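PDB 4IOB: diguanylate cyclase TpbB from Pseudomonas aeruginosa, which catalyses the condensation of two GTP molecules into the second messenger cyclic-di-GMP through its GGDEF domain, controlling biofilm formation. Local coordinates for residues Q27-F32 with A84-G89. Sequence-based numbering, arbitrary orientation.
Sequences QLAVLF and APLASG
Gln27 and Leu86 form an antiparallel hydrogen-bonded pair where the start of strand 27-35 pairs with the end of strand 78-86 in the central sheet of the GGDEF domain. Leu86 N donates to Gln27 O, and the return bond, Gln27 N to Leu86 O at 3.1 Å, is weak, bent to 135° at the hydrogen. The side chain of Gln27 can be followed outward. Gln27 CB lies 3.3 Å from Leu86 O. Gln27 CG stands anti to the carbonyl carbon (chi1 -64°), and the chain runs on extended. This brings Gln27 OE1 to 3.7 Å from Ser88 CA, near the N-terminus of helix 89-102, where Ser88 is the N-cap. A long, polar glutamine suits this partly exposed margin. Leu86, on the same face of the sheet, and Ala29 both touch Ala92, a small residue of that helix. Before the cis peptide that joins it to Pro85, at the corner of the chain, Ala84 CB meets Leu28 CB at 3.9 Å, while the end of Leu28 leads away to Leu136 and Leu18. Two backbone hydrogen bonds, one of them weak, thus set the register of this last pairing before helix 89-102, while Gln27 keeps its amide at the partly exposed side and the leucines give their apolar ends to the helices.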
loop_
_atom_site.group_PDB
_atom_site.type_symbol
_atom_site.label_atom_id
_atom_site.label_comp_id
_atom_site.label_asym_id
_atom_site.label_seq_id
_atom_site.Cartn_x
_atom_site.Cartn_y
_atom_site.Cartn_z
ATOM N N GLN A 27 5.916 16.231 6.934
ATOM C CA GLN A 27 6.307 15.172 6.013
ATOM C C GLN A 27 5.126 14.270 5.677
ATOM O O GLN A 27 4.234 14.064 6.500
ATOM C CB GLN A 27 7.451 14.338 6.596
ATOM C CG GLN A 27 8.739 15.117 6.803
ATOM C CD GLN A 27 9.952 14.216 6.924
ATOM O OE1 GLN A 27 9.830 13.025 7.216
ATOM N NE2 GLN A 27 11.133 14.781 6.697
ATOM N N LEU A 28 5.124 13.740 4.459
ATOM C CA LEU A 28 4.094 12.800 4.039
ATOM C C LEU A 28 4.728 11.638 3.290
ATOM O O LEU A 28 5.800 11.779 2.700
ATOM C CB LEU A 28 3.046 13.493 3.164
ATOM C CG LEU A 28 3.431 13.818 1.720
ATOM C CD1 LEU A 28 3.615 12.538 0.917
ATOM C CD2 LEU A 28 2.369 14.698 1.079
ATOM N N ALA A 29 4.067 10.487 3.320
ATOM C CA ALA A 29 4.592 9.298 2.669
ATOM C C ALA A 29 3.547 8.629 1.786
ATOM O O ALA A 29 2.349 8.689 2.061
ATOM C CB ALA A 29 5.120 8.315 3.704
ATOM N N VAL A 30 4.016 7.997 0.717
ATOM C CA VAL A 30 3.160 7.201 -0.144
ATOM C C VAL A 30 3.639 5.758 -0.117
ATOM O O VAL A 30 4.788 5.468 -0.455
ATOM C CB VAL A 30 3.178 7.710 -1.596
ATOM C CG1 VAL A 30 2.491 6.714 -2.517
ATOM C CG2 VAL A 30 2.520 9.078 -1.688
ATOM N N LEU A 31 2.756 4.858 0.300
ATOM C CA LEU A 31 3.071 3.438 0.347
ATOM C C LEU A 31 2.332 2.693 -0.754
ATOM O O LEU A 31 1.143 2.915 -0.978
ATOM C CB LEU A 31 2.684 2.844 1.701
ATOM C CG LEU A 31 3.616 3.042 2.893
ATOM C CD1 LEU A 31 3.925 4.513 3.116
ATOM C CD2 LEU A 31 2.997 2.415 4.134
ATOM N N PHE A 32 3.049 1.808 -1.436
ATOM C CA PHE A 32 2.463 0.938 -2.444
ATOM C C PHE A 32 2.432 -0.488 -1.928
ATOM O O PHE A 32 3.457 -1.016 -1.495
ATOM C CB PHE A 32 3.306 0.968 -3.711
ATOM C CG PHE A 32 2.768 1.865 -4.779
ATOM C CD1 PHE A 32 2.299 1.332 -5.966
ATOM C CD2 PHE A 32 2.734 3.236 -4.602
ATOM C CE1 PHE A 32 1.805 2.151 -6.962
ATOM C CE2 PHE A 32 2.240 4.063 -5.593
ATOM C CZ PHE A 32 1.774 3.518 -6.776
ATOM N N ALA A 84 -0.324 10.999 5.781
ATOM C CA ALA A 84 -0.159 12.428 6.009
ATOM C C ALA A 84 -1.046 12.903 7.154
ATOM O O ALA A 84 -2.217 12.528 7.236
ATOM C CB ALA A 84 -0.466 13.206 4.739
ATOM N N PRO A 85 -0.485 13.731 8.046
ATOM C CA PRO A 85 0.904 14.151 7.962
ATOM C C PRO A 85 1.824 13.216 8.739
ATOM O O PRO A 85 1.437 12.698 9.787
ATOM C CB PRO A 85 0.879 15.528 8.623
ATOM C CG PRO A 85 -0.220 15.435 9.632
ATOM C CD PRO A 85 -1.184 14.367 9.177
ATOM N N LEU A 86 3.029 13.000 8.222
ATOM C CA LEU A 86 4.019 12.172 8.904
ATOM C C LEU A 86 5.028 13.029 9.658
ATOM O O LEU A 86 5.449 14.080 9.175
ATOM C CB LEU A 86 4.745 11.260 7.913
ATOM C CG LEU A 86 4.064 9.938 7.561
ATOM C CD1 LEU A 86 4.917 9.141 6.587
ATOM C CD2 LEU A 86 3.788 9.129 8.818
ATOM N N ALA A 87 5.414 12.571 10.844
ATOM C CA ALA A 87 6.398 13.274 11.656
ATOM C C ALA A 87 7.809 12.826 11.296
ATOM O O ALA A 87 8.783 13.523 11.579
ATOM C CB ALA A 87 6.126 13.047 13.135
ATOM N N SER A 88 7.910 11.657 10.672
ATOM C CA SER A 88 9.203 11.111 10.274
ATOM C C SER A 88 9.042 9.840 9.449
ATOM O O SER A 88 7.970 9.231 9.428
ATOM C CB SER A 88 10.066 10.827 11.504
ATOM O OG SER A 88 9.480 9.821 12.312
ATOM N N GLY A 89 10.115 9.443 8.772
ATOM C CA GLY A 89 10.104 8.237 7.955
ATOM C C GLY A 89 9.962 6.977 8.786
ATOM O O GLY A 89 9.442 5.966 8.314
#